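Local coordinates for uncharacterized protein (Vanderwaltozyma polyspora, PDB 5THE) that forms the C-terminal lobe of a budding-yeast Argonaute, holds RNA in this crystal, and probably contributes to the selectivity of RNA target cleavage, at residues D33-Q38 and H247-E252; H55-G60 and Q414-V419; A87-P92 and V190-N195; H275-D280 and C504-G509. All blocks are in the same frame, centred on the assembly; numbering follows the deposited sequence.

Contact 1: residues D33-Q38 and H247-E252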
loop_
_atom_site.group_PDB
_atom_site.type_symbol
_atom_site.label_atom_id
_atom_site.label_comp_id
_atom_site.label_asym_id
_atom_site.label_seq_id
_atom_site.Cartn_x
_atom_site.Cartn_y
_atom_site.Cartn_z
ATOM N N ASP A 33 -16.672 -14.731 0.089
ATOM C CA ASP A 33 -17.291 -13.726 -0.754
ATOM C C ASP A 33 -16.465 -12.439 -0.752
ATOM O O ASP A 33 -15.744 -12.139 0.197
ATOM C CB ASP A 33 -18.720 -13.447 -0.286
ATOM C CG ASP A 33 -19.624 -14.657 -0.424
ATOM O OD1 ASP A 33 -19.441 -15.448 -1.382
ATOM O OD2 ASP A 33 -20.512 -14.831 0.433
ATOM N N ALA A 34 -16.556 -11.696 -1.850
ATOM C CA ALA A 34 -15.946 -10.382 -1.904
ATOM C C ALA A 34 -16.748 -9.419 -1.040
ATOM O O ALA A 34 -17.946 -9.611 -0.843
ATOM C CB ALA A 34 -15.904 -9.864 -3.339
ATOM N N PRO A 35 -16.116 -8.380 -0.505
ATOM C CA PRO A 35 -16.895 -7.295 0.095
ATOM C C PRO A 35 -17.564 -6.483 -0.997
ATOM O O PRO A 35 -17.241 -6.578 -2.186
ATOM C CB PRO A 35 -15.855 -6.460 0.843
ATOM C CG PRO A 35 -14.579 -6.673 0.034
ATOM C CD PRO A 35 -14.666 -8.119 -0.457
ATOM N N VAL A 36 -18.494 -5.643 -0.574
ATOM C CA VAL A 36 -19.080 -4.660 -1.472
ATOM C C VAL A 36 -18.062 -3.550 -1.688
ATOM O O VAL A 36 -17.630 -2.899 -0.731
ATOM C CB VAL A 36 -20.389 -4.107 -0.897
ATOM C CG1 VAL A 36 -20.956 -3.062 -1.811
ATOM C CG2 VAL A 36 -21.378 -5.241 -0.664
ATOM N N VAL A 37 -17.666 -3.331 -2.939
ATOM C CA VAL A 37 -16.782 -2.212 -3.243
ATOM C C VAL A 37 -17.628 -0.956 -3.392
ATOM O O VAL A 37 -18.641 -0.958 -4.093
ATOM C CB VAL A 37 -15.955 -2.485 -4.511
ATOM C CG1 VAL A 37 -15.120 -1.249 -4.860
ATOM C CG2 VAL A 37 -15.042 -3.700 -4.312
ATOM N N GLN A 38 -17.222 0.117 -2.724
ATOM C CA GLN A 38 -17.999 1.349 -2.666
ATOM C C GLN A 38 -17.346 2.419 -3.533
ATOM O O GLN A 38 -16.170 2.728 -3.344
ATOM C CB GLN A 38 -18.105 1.848 -1.220
ATOM C CG GLN A 38 -18.841 3.168 -1.086
ATOM C CD GLN A 38 -20.334 2.993 -1.260
ATOM O OE1 GLN A 38 -20.953 2.262 -0.510
ATOM N NE2 GLN A 38 -20.914 3.648 -2.256
ATOM N N HIS A 247 -11.962 4.239 -4.129
ATOM C CA HIS A 247 -12.990 3.312 -3.700
ATOM C C HIS A 247 -12.724 2.918 -2.261
ATOM O O HIS A 247 -11.639 3.140 -1.719
ATOM C CB HIS A 247 -13.022 2.064 -4.592
ATOM C CG HIS A 247 -11.760 1.257 -4.534
ATOM N ND1 HIS A 247 -10.624 1.591 -5.247
ATOM C CD2 HIS A 247 -11.453 0.136 -3.837
ATOM C CE1 HIS A 247 -9.680 0.697 -5.010
ATOM N NE2 HIS A 247 -10.154 -0.195 -4.153
ATOM N N SER A 248 -13.737 2.327 -1.644
ATOM C CA SER A 248 -13.620 1.776 -0.310
ATOM C C SER A 248 -14.487 0.535 -0.275
ATOM O O SER A 248 -15.012 0.091 -1.303
ATOM C CB SER A 248 -14.034 2.798 0.758
ATOM O OG SER A 248 -15.457 2.903 0.863
ATOM N N LEU A 249 -14.647 -0.021 0.915
ATOM C CA LEU A 249 -15.665 -1.035 1.139
ATOM C C LEU A 249 -16.948 -0.360 1.612
ATOM O O LEU A 249 -16.945 0.784 2.076
ATOM C CB LEU A 249 -15.190 -2.056 2.175
ATOM C CG LEU A 249 -13.855 -2.717 1.857
ATOM C CD1 LEU A 249 -13.589 -3.831 2.861
ATOM C CD2 LEU A 249 -13.873 -3.242 0.423
ATOM N N SER A 250 -18.051 -1.082 1.498
ATOM C CA SER A 250 -19.317 -0.547 1.981
ATOM C C SER A 250 -19.268 -0.341 3.489
ATOM O O SER A 250 -18.438 -0.912 4.199
ATOM C CB SER A 250 -20.473 -1.487 1.643
ATOM O OG SER A 250 -20.395 -2.655 2.450
ATOM N N ILE A 251 -20.194 0.494 3.965
ATOM C CA ILE A 251 -20.373 0.717 5.399
ATOM C C ILE A 251 -20.605 -0.602 6.128
ATOM O O ILE A 251 -20.031 -0.852 7.193
ATOM C CB ILE A 251 -21.533 1.703 5.634
ATOM C CG1 ILE A 251 -21.066 3.128 5.323
ATOM C CG2 ILE A 251 -22.115 1.549 7.063
ATOM C CD1 ILE A 251 -22.122 4.194 5.542
ATOM N N GLU A 252 -21.472 -1.456 5.576
ATOM C CA GLU A 252 -21.729 -2.755 6.192
ATOM C C GLU A 252 -20.433 -3.542 6.374
ATOM O O GLU A 252 -20.168 -4.081 7.453
ATOM C CB GLU A 252 -22.734 -3.536 5.340
ATOM C CG GLU A 252 -23.328 -4.771 5.987
ATOM C CD GLU A 252 -23.907 -4.514 7.377
ATOM O OE1 GLU A 252 -23.829 -5.428 8.223
ATOM O OE2 GLU A 252 -24.435 -3.411 7.637
HETATM O O HOH W 1 -21.294 2.329 2.150
#
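Gln-38 and Ser-248 form a hydrogen-bonded antiparallel pair, and Val-37 and Leu-249 the non-hydrogen-bonded pair beside it, in a short beta ladder. Gln-38 N gives a nearly straight bond to Ser-248 O (2.6 Å, 173° at the hydrogen), arriving from above the carbonyl plane. The return bond, Ser-248 N to Gln-38 O (3.0 Å), lies in the carbonyl plane. A third backbone bond closes the other side of the Val-37/Leu-249 pair: Ser-250 N donates to Val-36 O at 2.9 Å and is more bent. The strand 37-38 is the middle one of three, with strand 43-44 on its other edge, so this small sheet joins the start of the lobe to the part of the chain carrying the Piwi domain. Pro-35, just before the strand, meets Leu-249, CG of the proline 3.5 Å from CD2 of the leucine, with Asn-474 of helix 465-475 touching both. Gln-38 and Ser-248 share one face of the sheet, where Gln-38 CB packs 3.5 Å from Ser-248 OG, which turns back to donate to Leu-249 O. The Gln-38 chain bends at chi2 (75°), and a water donates to its OE1 (2.7 Å) and accepts from Ile-251 N. Ser-250 is the N-cap of helix 251-254; its OG also bonds Asn-253, whose OD1 accepts from Val-36 N, and Ser-250 CB lies 3.7 Å from Val-36 CB.

Contact 2: residues H55-G60 and Q414-V419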
loop_
_atom_site.group_PDB
_atom_site.type_symbol
_atom_site.label_atom_id
_atom_site.label_comp_id
_atom_site.label_asym_id
_atom_site.label_seq_id
_atom_site.Cartn_x
_atom_site.Cartn_y
_atom_site.Cartn_z
ATOM N N HIS A 55 -18.331 -14.467 -16.099
ATOM C CA HIS A 55 -18.787 -13.632 -14.996
ATOM C C HIS A 55 -17.749 -13.614 -13.879
ATOM O O HIS A 55 -17.505 -12.572 -13.264
ATOM C CB HIS A 55 -20.141 -14.133 -14.486
ATOM C CG HIS A 55 -20.699 -13.333 -13.346
ATOM N ND1 HIS A 55 -21.210 -12.063 -13.504
ATOM C CD2 HIS A 55 -20.832 -13.628 -12.032
ATOM C CE1 HIS A 55 -21.632 -11.612 -12.338
ATOM N NE2 HIS A 55 -21.415 -12.543 -11.427
ATOM N N GLU A 56 -17.077 -14.750 -13.654
ATOM C CA GLU A 56 -16.160 -14.881 -12.528
ATOM C C GLU A 56 -14.962 -13.941 -12.640
ATOM O O GLU A 56 -14.372 -13.574 -11.621
ATOM C CB GLU A 56 -15.678 -16.328 -12.420
ATOM C CG GLU A 56 -14.806 -16.776 -13.584
ATOM C CD GLU A 56 -15.589 -17.129 -14.831
ATOM O OE1 GLU A 56 -16.840 -17.104 -14.786
ATOM O OE2 GLU A 56 -14.942 -17.434 -15.861
ATOM N N GLU A 57 -14.581 -13.540 -13.854
ATOM C CA GLU A 57 -13.381 -12.719 -13.983
ATOM C C GLU A 57 -13.579 -11.323 -13.437
ATOM O O GLU A 57 -12.603 -10.571 -13.347
ATOM C CB GLU A 57 -12.934 -12.653 -15.439
ATOM C CG GLU A 57 -12.805 -14.035 -16.045
ATOM C CD GLU A 57 -12.088 -14.033 -17.376
ATOM O OE1 GLU A 57 -11.799 -15.131 -17.887
ATOM O OE2 GLU A 57 -11.825 -12.941 -17.910
ATOM N N SER A 58 -14.795 -10.984 -13.034
ATOM C CA SER A 58 -15.084 -9.679 -12.470
ATOM C C SER A 58 -14.956 -9.654 -10.953
ATOM O O SER A 58 -14.956 -8.572 -10.374
ATOM C CB SER A 58 -16.497 -9.225 -12.889
ATOM O OG SER A 58 -17.510 -9.904 -12.172
ATOM N N LYS A 59 -14.853 -10.807 -10.291
ATOM C CA LYS A 59 -14.632 -10.795 -8.848
ATOM C C LYS A 59 -13.249 -10.211 -8.550
ATOM O O LYS A 59 -12.238 -10.690 -9.071
ATOM C CB LYS A 59 -14.746 -12.199 -8.264
ATOM C CG LYS A 59 -14.740 -12.177 -6.729
ATOM C CD LYS A 59 -14.875 -13.583 -6.142
ATOM C CE LYS A 59 -14.986 -13.518 -4.626
ATOM N NZ LYS A 59 -15.026 -14.891 -4.013
ATOM N N GLY A 60 -13.207 -9.159 -7.733
ATOM C CA GLY A 60 -11.927 -8.541 -7.426
ATOM C C GLY A 60 -11.271 -7.895 -8.623
ATOM O O GLY A 60 -10.042 -7.836 -8.696
ATOM N N GLN A 414 -13.623 -21.170 -10.168
ATOM C CA GLN A 414 -12.314 -20.830 -10.709
ATOM C C GLN A 414 -12.468 -19.658 -11.663
ATOM O O GLN A 414 -13.556 -19.398 -12.179
ATOM C CB GLN A 414 -11.661 -22.013 -11.429
ATOM C CG GLN A 414 -12.515 -22.634 -12.513
ATOM C CD GLN A 414 -11.718 -23.601 -13.378
ATOM O OE1 GLN A 414 -10.960 -23.177 -14.245
ATOM N NE2 GLN A 414 -11.868 -24.901 -13.126
ATOM N N SER A 415 -11.354 -18.955 -11.895
ATOM C CA SER A 415 -11.334 -17.794 -12.777
ATOM C C SER A 415 -9.961 -17.670 -13.416
ATOM O O SER A 415 -8.934 -17.764 -12.725
ATOM C CB SER A 415 -11.666 -16.508 -12.015
ATOM O OG SER A 415 -11.728 -15.412 -12.911
ATOM N N MET A 416 -9.949 -17.441 -14.731
ATOM C CA MET A 416 -8.697 -17.272 -15.466
ATOM C C MET A 416 -7.747 -18.442 -15.231
ATOM O O MET A 416 -6.546 -18.263 -15.044
ATOM C CB MET A 416 -8.033 -15.945 -15.102
ATOM C CG MET A 416 -8.911 -14.753 -15.409
ATOM S SD MET A 416 -8.273 -13.267 -14.634
ATOM C CE MET A 416 -6.934 -12.852 -15.716
ATOM N N GLY A 417 -8.298 -19.649 -15.218
ATOM C CA GLY A 417 -7.494 -20.839 -15.063
ATOM C C GLY A 417 -6.948 -21.050 -13.675
ATOM O O GLY A 417 -6.135 -21.955 -13.476
ATOM N N ASN A 418 -7.369 -20.244 -12.709
ATOM C CA ASN A 418 -6.831 -20.291 -11.362
ATOM C C ASN A 418 -7.963 -20.470 -10.368
ATOM O O ASN A 418 -9.142 -20.380 -10.719
ATOM C CB ASN A 418 -6.020 -19.028 -11.063
ATOM C CG ASN A 418 -4.627 -19.099 -11.671
ATOM O OD1 ASN A 418 -3.673 -19.513 -11.015
ATOM N ND2 ASN A 418 -4.515 -18.736 -12.939
ATOM N N VAL A 419 -7.604 -20.762 -9.118
ATOM C CA VAL A 419 -8.656 -20.897 -8.129
ATOM C C VAL A 419 -9.332 -19.538 -7.978
ATOM O O VAL A 419 -8.770 -18.483 -8.309
ATOM C CB VAL A 419 -8.144 -21.427 -6.775
ATOM C CG1 VAL A 419 -7.653 -22.865 -6.929
ATOM C CG2 VAL A 419 -7.007 -20.543 -6.227
HETATM O O HOH W 2 -12.285 -17.521 -16.374
#
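The Glu-57 carboxylate carries Met-416 CG over one face, 3.8 Å from Glu-57 CD and almost straight above it; the two side chains cross at about a right angle. One water donates to Glu-56 OE2 (2.7 Å) and to Glu-57 OE1 (2.9 Å) and accepts from Met-416 N, so it links the two neighbouring acids to the backbone of the turn. The aliphatic part of Glu-56 makes the closest approach: chi1 of 67° puts CG against Gln-414 O at 3.2 Å and Ser-415 OG at 3.4 Å. That hydroxyl, directed anti to its own backbone N, also lies 3.3 Å from Glu-57 CA and has its hydrogen-bond partner outside, in Gln-443 NE2. The 3-10 turn 55-58 thus rests its acidic side on strand 410-415 as it enters the loop. Ser-415 and Asn-418 exchange backbone bonds in both directions, and Met-416 and Gly-417 have the positive phi angles of a type I' turn, the tight two-residue connection characteristic of beta hairpins.

Contact 3: residues A87-P92 and V190-N195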
loop_
_atom_site.group_PDB
_atom_site.type_symbol
_atom_site.label_atom_id
_atom_site.label_comp_id
_atom_site.label_asym_id
_atom_site.label_seq_id
_atom_site.Cartn_x
_atom_site.Cartn_y
_atom_site.Cartn_z
ATOM N N ALA A 87 17.971 12.284 -21.213
ATOM C CA ALA A 87 18.786 11.803 -22.324
ATOM C C ALA A 87 19.787 12.897 -22.688
ATOM O O ALA A 87 19.721 14.018 -22.173
ATOM C CB ALA A 87 17.930 11.436 -23.537
ATOM N N ASN A 88 20.722 12.575 -23.584
ATOM C CA ASN A 88 21.726 13.550 -23.999
ATOM C C ASN A 88 21.340 14.298 -25.267
ATOM O O ASN A 88 22.141 15.091 -25.765
ATOM C CB ASN A 88 23.095 12.879 -24.193
ATOM C CG ASN A 88 23.639 12.305 -22.909
ATOM O OD1 ASN A 88 23.294 12.763 -21.825
ATOM N ND2 ASN A 88 24.491 11.301 -23.018
ATOM N N THR A 89 20.147 14.064 -25.798
ATOM C CA THR A 89 19.632 14.785 -26.950
ATOM C C THR A 89 18.481 15.680 -26.522
ATOM O O THR A 89 17.807 15.426 -25.518
ATOM C CB THR A 89 19.121 13.831 -28.031
ATOM O OG1 THR A 89 18.088 13.008 -27.475
ATOM C CG2 THR A 89 20.233 12.956 -28.555
ATOM N N ALA A 90 18.251 16.730 -27.306
ATOM C CA ALA A 90 17.041 17.507 -27.113
ATOM C C ALA A 90 15.832 16.633 -27.434
ATOM O O ALA A 90 15.917 15.725 -28.266
ATOM C CB ALA A 90 17.035 18.755 -27.998
ATOM N N PRO A 91 14.701 16.854 -26.770
ATOM C CA PRO A 91 13.493 16.137 -27.153
ATOM C C PRO A 91 13.081 16.521 -28.559
ATOM O O PRO A 91 13.446 17.604 -29.055
ATOM C CB PRO A 91 12.458 16.597 -26.111
ATOM C CG PRO A 91 13.076 17.740 -25.389
ATOM C CD PRO A 91 14.547 17.618 -25.523
ATOM N N PRO A 92 12.328 15.661 -29.245
ATOM C CA PRO A 92 11.863 16.009 -30.596
ATOM C C PRO A 92 11.045 17.289 -30.582
ATOM O O PRO A 92 10.396 17.626 -29.588
ATOM C CB PRO A 92 10.999 14.808 -31.003
ATOM C CG PRO A 92 11.408 13.715 -30.108
ATOM C CD PRO A 92 11.837 14.347 -28.816
ATOM N N VAL A 190 7.315 14.306 -16.161
ATOM C CA VAL A 190 7.185 13.531 -17.392
ATOM C C VAL A 190 8.588 13.110 -17.800
ATOM O O VAL A 190 9.399 13.946 -18.222
ATOM C CB VAL A 190 6.496 14.337 -18.500
ATOM C CG1 VAL A 190 6.383 13.520 -19.781
ATOM C CG2 VAL A 190 5.098 14.785 -18.029
ATOM N N LEU A 191 8.886 11.820 -17.670
ATOM C CA LEU A 191 10.249 11.327 -17.878
ATOM C C LEU A 191 10.463 10.974 -19.339
ATOM O O LEU A 191 9.706 10.181 -19.905
ATOM C CB LEU A 191 10.532 10.100 -17.010
ATOM C CG LEU A 191 10.092 10.233 -15.558
ATOM C CD1 LEU A 191 10.345 8.938 -14.823
ATOM C CD2 LEU A 191 10.809 11.392 -14.881
ATOM N N ARG A 192 11.510 11.539 -19.946
ATOM C CA ARG A 192 11.799 11.200 -21.336
ATOM C C ARG A 192 12.115 9.714 -21.496
ATOM O O ARG A 192 11.698 9.086 -22.476
ATOM C CB ARG A 192 12.956 12.052 -21.859
ATOM C CG ARG A 192 13.455 11.628 -23.241
ATOM C CD ARG A 192 13.321 12.761 -24.235
ATOM N NE ARG A 192 13.775 12.405 -25.576
ATOM C CZ ARG A 192 14.924 12.801 -26.109
ATOM N NH1 ARG A 192 15.762 13.569 -25.425
ATOM N NH2 ARG A 192 15.238 12.428 -27.338
ATOM N N ARG A 193 12.846 9.129 -20.550
ATOM C CA ARG A 193 13.191 7.713 -20.609
ATOM C C ARG A 193 12.764 7.046 -19.309
ATOM O O ARG A 193 13.040 7.569 -18.226
ATOM C CB ARG A 193 14.708 7.509 -20.847
ATOM C CG ARG A 193 15.334 8.385 -21.969
ATOM C CD ARG A 193 15.278 7.751 -23.369
ATOM N NE ARG A 193 16.491 6.992 -23.697
ATOM C CZ ARG A 193 17.233 7.173 -24.791
ATOM N NH1 ARG A 193 16.891 8.086 -25.692
ATOM N NH2 ARG A 193 18.316 6.432 -24.990
ATOM N N GLY A 194 12.099 5.886 -19.419
ATOM C CA GLY A 194 11.766 5.072 -18.264
ATOM C C GLY A 194 12.966 4.292 -17.751
ATOM O O GLY A 194 14.080 4.387 -18.268
ATOM N N ASN A 195 12.728 3.532 -16.677
ATOM C CA ASN A 195 13.718 2.600 -16.115
ATOM C C ASN A 195 15.007 3.293 -15.671
ATOM O O ASN A 195 16.080 2.690 -15.691
ATOM C CB ASN A 195 14.055 1.475 -17.101
ATOM C CG ASN A 195 12.842 0.647 -17.479
ATOM O OD1 ASN A 195 12.061 0.245 -16.619
ATOM N ND2 ASN A 195 12.678 0.390 -18.775
#
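Thr-89 OG1 is gripped by both terminal nitrogens of Arg-192, NH2 at 2.9 Å (147° at the hydrogen) and NH1 at 3.2 Å. NH1 also donates to Thr-89 O at 2.8 Å, a more bent bond (132°) that leaves near the guanidinium plane but reaches the oxygen from above its carbonyl plane. The contact joins the ends of two neighbouring strands, 77-85 and 185-191, in a parallel sheet consistent with the Rossmann-like MID domain of Argonautes. Arg-192 follows the last residue of strand 185-191 and reaches over to the loop that leads from strand 77-85 into helix 95-111. Its CG stands anti to the backbone N (chi1 172°), and the chain bends at chi2 before presenting its end to the threonine, the two side chains crossing at about a right angle. Asn-85 shares in this network: its OD1 accepts from Arg-192 NH1 and its ND2 donates to Thr-89 O. The loop is therefore held by a side chain from just beyond the end of the adjacent strand, although this is a surface contact. Bound RNA lies alongside, with an uracil base packed on Leu-191. Pro-91 CA covers the centre of one face of the Arg-192 guanidinium, 3.7 Å above its plane. Ala-87 CB approaches both arginines, 3.6 Å from Arg-192 NH1 and, over one face of the second guanidinium, 4.1 Å from Arg-193 NH1.

Contact 4: residues H275-D280 and C504-G509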
loop_
_atom_site.group_PDB
_atom_site.type_symbol
_atom_site.label_atom_id
_atom_site.label_comp_id
_atom_site.label_asym_id
_atom_site.label_seq_id
_atom_site.Cartn_x
_atom_site.Cartn_y
_atom_site.Cartn_z
ATOM N N HIS A 275 16.067 -4.972 2.975
ATOM C CA HIS A 275 17.453 -5.143 3.366
ATOM C C HIS A 275 18.381 -4.632 2.281
ATOM O O HIS A 275 18.029 -4.614 1.096
ATOM C CB HIS A 275 17.751 -6.599 3.664
ATOM C CG HIS A 275 16.853 -7.177 4.705
ATOM N ND1 HIS A 275 16.922 -6.804 6.029
ATOM C CD2 HIS A 275 15.851 -8.083 4.617
ATOM C CE1 HIS A 275 16.002 -7.458 6.716
ATOM N NE2 HIS A 275 15.342 -8.245 5.882
ATOM N N TYR A 276 19.565 -4.216 2.719
ATOM C CA TYR A 276 20.657 -3.807 1.843
ATOM C C TYR A 276 20.203 -2.831 0.757
ATOM O O TYR A 276 20.232 -3.156 -0.436
ATOM C CB TYR A 276 21.332 -5.030 1.237
ATOM C CG TYR A 276 21.793 -5.998 2.309
ATOM C CD1 TYR A 276 22.792 -5.635 3.211
ATOM C CD2 TYR A 276 21.206 -7.256 2.446
ATOM C CE1 TYR A 276 23.210 -6.503 4.209
ATOM C CE2 TYR A 276 21.626 -8.136 3.443
ATOM C CZ TYR A 276 22.626 -7.751 4.318
ATOM O OH TYR A 276 23.037 -8.607 5.315
ATOM N N PRO A 277 19.757 -1.628 1.132
ATOM C CA PRO A 277 19.434 -0.627 0.104
ATOM C C PRO A 277 20.642 -0.273 -0.740
ATOM O O PRO A 277 20.504 0.072 -1.923
ATOM C CB PRO A 277 18.926 0.570 0.923
ATOM C CG PRO A 277 19.528 0.393 2.285
ATOM C CD PRO A 277 19.593 -1.095 2.500
ATOM N N GLU A 278 21.828 -0.340 -0.146
ATOM C CA GLU A 278 23.102 -0.455 -0.833
ATOM C C GLU A 278 23.853 -1.603 -0.170
ATOM O O GLU A 278 23.390 -2.171 0.822
ATOM C CB GLU A 278 23.901 0.850 -0.772
ATOM C CG GLU A 278 23.229 2.036 -1.445
ATOM C CD GLU A 278 23.255 1.931 -2.947
ATOM O OE1 GLU A 278 23.900 0.997 -3.463
ATOM O OE2 GLU A 278 22.651 2.794 -3.615
ATOM N N LYS A 279 25.017 -1.949 -0.709
ATOM C CA LYS A 279 25.722 -3.119 -0.209
ATOM C C LYS A 279 26.192 -2.873 1.218
ATOM O O LYS A 279 26.726 -1.806 1.534
ATOM C CB LYS A 279 26.901 -3.471 -1.117
ATOM C CG LYS A 279 27.307 -4.927 -1.020
ATOM C CD LYS A 279 28.750 -5.097 -0.564
ATOM C CE LYS A 279 29.751 -4.764 -1.661
ATOM N NZ LYS A 279 31.159 -5.029 -1.225
ATOM N N ASP A 280 25.941 -3.854 2.088
ATOM C CA ASP A 280 26.351 -3.852 3.490
ATOM C C ASP A 280 25.663 -2.777 4.321
ATOM O O ASP A 280 26.119 -2.459 5.423
ATOM C CB ASP A 280 27.873 -3.717 3.614
ATOM C CG ASP A 280 28.611 -4.844 2.917
ATOM O OD1 ASP A 280 28.102 -5.986 2.915
ATOM O OD2 ASP A 280 29.697 -4.582 2.363
ATOM N N CYS A 504 14.628 4.484 -2.051
ATOM C CA CYS A 504 14.943 5.585 -2.966
ATOM C C CYS A 504 15.679 6.707 -2.250
ATOM O O CYS A 504 16.702 7.208 -2.734
ATOM C CB CYS A 504 13.666 6.148 -3.595
ATOM S SG CYS A 504 12.783 5.010 -4.646
ATOM N N PHE A 505 15.148 7.139 -1.100
ATOM C CA PHE A 505 15.767 8.237 -0.370
ATOM C C PHE A 505 17.174 7.861 0.074
ATOM O O PHE A 505 18.112 8.653 -0.064
ATOM C CB PHE A 505 14.926 8.617 0.851
ATOM C CG PHE A 505 13.529 9.066 0.532
ATOM C CD1 PHE A 505 13.215 9.618 -0.700
ATOM C CD2 PHE A 505 12.526 8.940 1.487
ATOM C CE1 PHE A 505 11.918 10.039 -0.979
ATOM C CE2 PHE A 505 11.228 9.364 1.224
ATOM C CZ PHE A 505 10.927 9.918 -0.014
ATOM N N PHE A 506 17.334 6.649 0.625
ATOM C CA PHE A 506 18.648 6.203 1.075
ATOM C C PHE A 506 19.639 6.202 -0.081
ATOM O O PHE A 506 20.756 6.730 0.034
ATOM C CB PHE A 506 18.538 4.808 1.692
ATOM C CG PHE A 506 19.845 4.264 2.225
ATOM C CD1 PHE A 506 20.794 3.722 1.371
ATOM C CD2 PHE A 506 20.103 4.270 3.583
ATOM C CE1 PHE A 506 21.982 3.220 1.858
ATOM C CE2 PHE A 506 21.289 3.764 4.074
ATOM C CZ PHE A 506 22.227 3.244 3.212
ATOM N N LYS A 507 19.219 5.639 -1.217
ATOM C CA LYS A 507 20.095 5.495 -2.375
ATOM C C LYS A 507 20.444 6.841 -3.005
ATOM O O LYS A 507 21.572 7.030 -3.478
ATOM C CB LYS A 507 19.440 4.571 -3.405
ATOM C CG LYS A 507 19.513 3.097 -3.035
ATOM C CD LYS A 507 18.617 2.239 -3.942
ATOM C CE LYS A 507 18.866 2.505 -5.415
ATOM N NZ LYS A 507 20.157 1.940 -5.880
ATOM N N ALA A 508 19.495 7.779 -3.048
ATOM C CA ALA A 508 19.767 9.062 -3.695
ATOM C C ALA A 508 20.822 9.881 -2.957
ATOM O O ALA A 508 21.440 10.763 -3.561
ATOM C CB ALA A 508 18.487 9.887 -3.814
ATOM N N GLY A 509 21.032 9.621 -1.673
ATOM C CA GLY A 509 21.985 10.402 -0.908
ATOM C C GLY A 509 23.216 9.611 -0.527
ATOM O O GLY A 509 24.126 10.135 0.121
HETATM O O HOH W 3 23.077 4.925 -4.798
#
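Pro-277 and Phe-506 make the tight half of the contact. Pro-277 CG lies over the middle of one face of the buried Phe-506 ring, 3.7 Å from its centroid and only 12° off the normal, a CH-pi contact; CB of the same proline lies 3.7 Å from CD1. With CG anti to the backbone N (chi1 -179°), Phe-506 starts out from the helix toward the loop. At the ring's edge, near its plane, Glu-278 CG touches CE1 at 3.7 Å, so the loop covers the aromatic group by a face and a rim with two successive residues. The polar half, toward solvent, is looser in its ionic bond. Lys-507 lies across Glu-278 at about a right angle, and its aliphatic chain does most of the touching: CG is 3.2 Å from Glu-278 OE2 and 3.4 Å from Pro-277 O. The chain then bends at chi3 and chi4, leaving NZ 3.5 Å from OE2 in a salt bridge whose hydrogen bond is weak. A water supplements this salt bridge, donating to Glu-278 OE2 and to Lys-507 O and so tying the carboxylate to the helix backbone. The segment 275-280 is the connection between the antiparallel strands 264-274 and 282-289 of the RNase H-like Piwi domain, and it leans on helix 490-515. Ile-284 of strand 282-289 touches both Pro-277 and Phe-506, Phe-510 lies one helical turn beyond Phe-506, and helix 197-210 packs against the helix through Asp-201 and Tyr-205.

Contacts 1 and 2 are neighbours, their centres about 18 Å apart, and they touch where Lys-59 packs against Asp-33 and Ala-34. Both fasten the early part of the lobe, before strand 77-85, onto later chain, and their segments alternate in sequence. Contact 3 is nested inside the loops that both close, yet lies about 40 Å away, in the parallel sheet next to the RNA. Contact 4 comes after contacts 1 and 3 along the chain, about 25 Å from contact 3 and across the chain's centre from contacts 1 and 2. Helix 197-210, just after contact 3, packs on helix 490-515 of contact 4, linking the parallel-sheet domain to the Piwi domain.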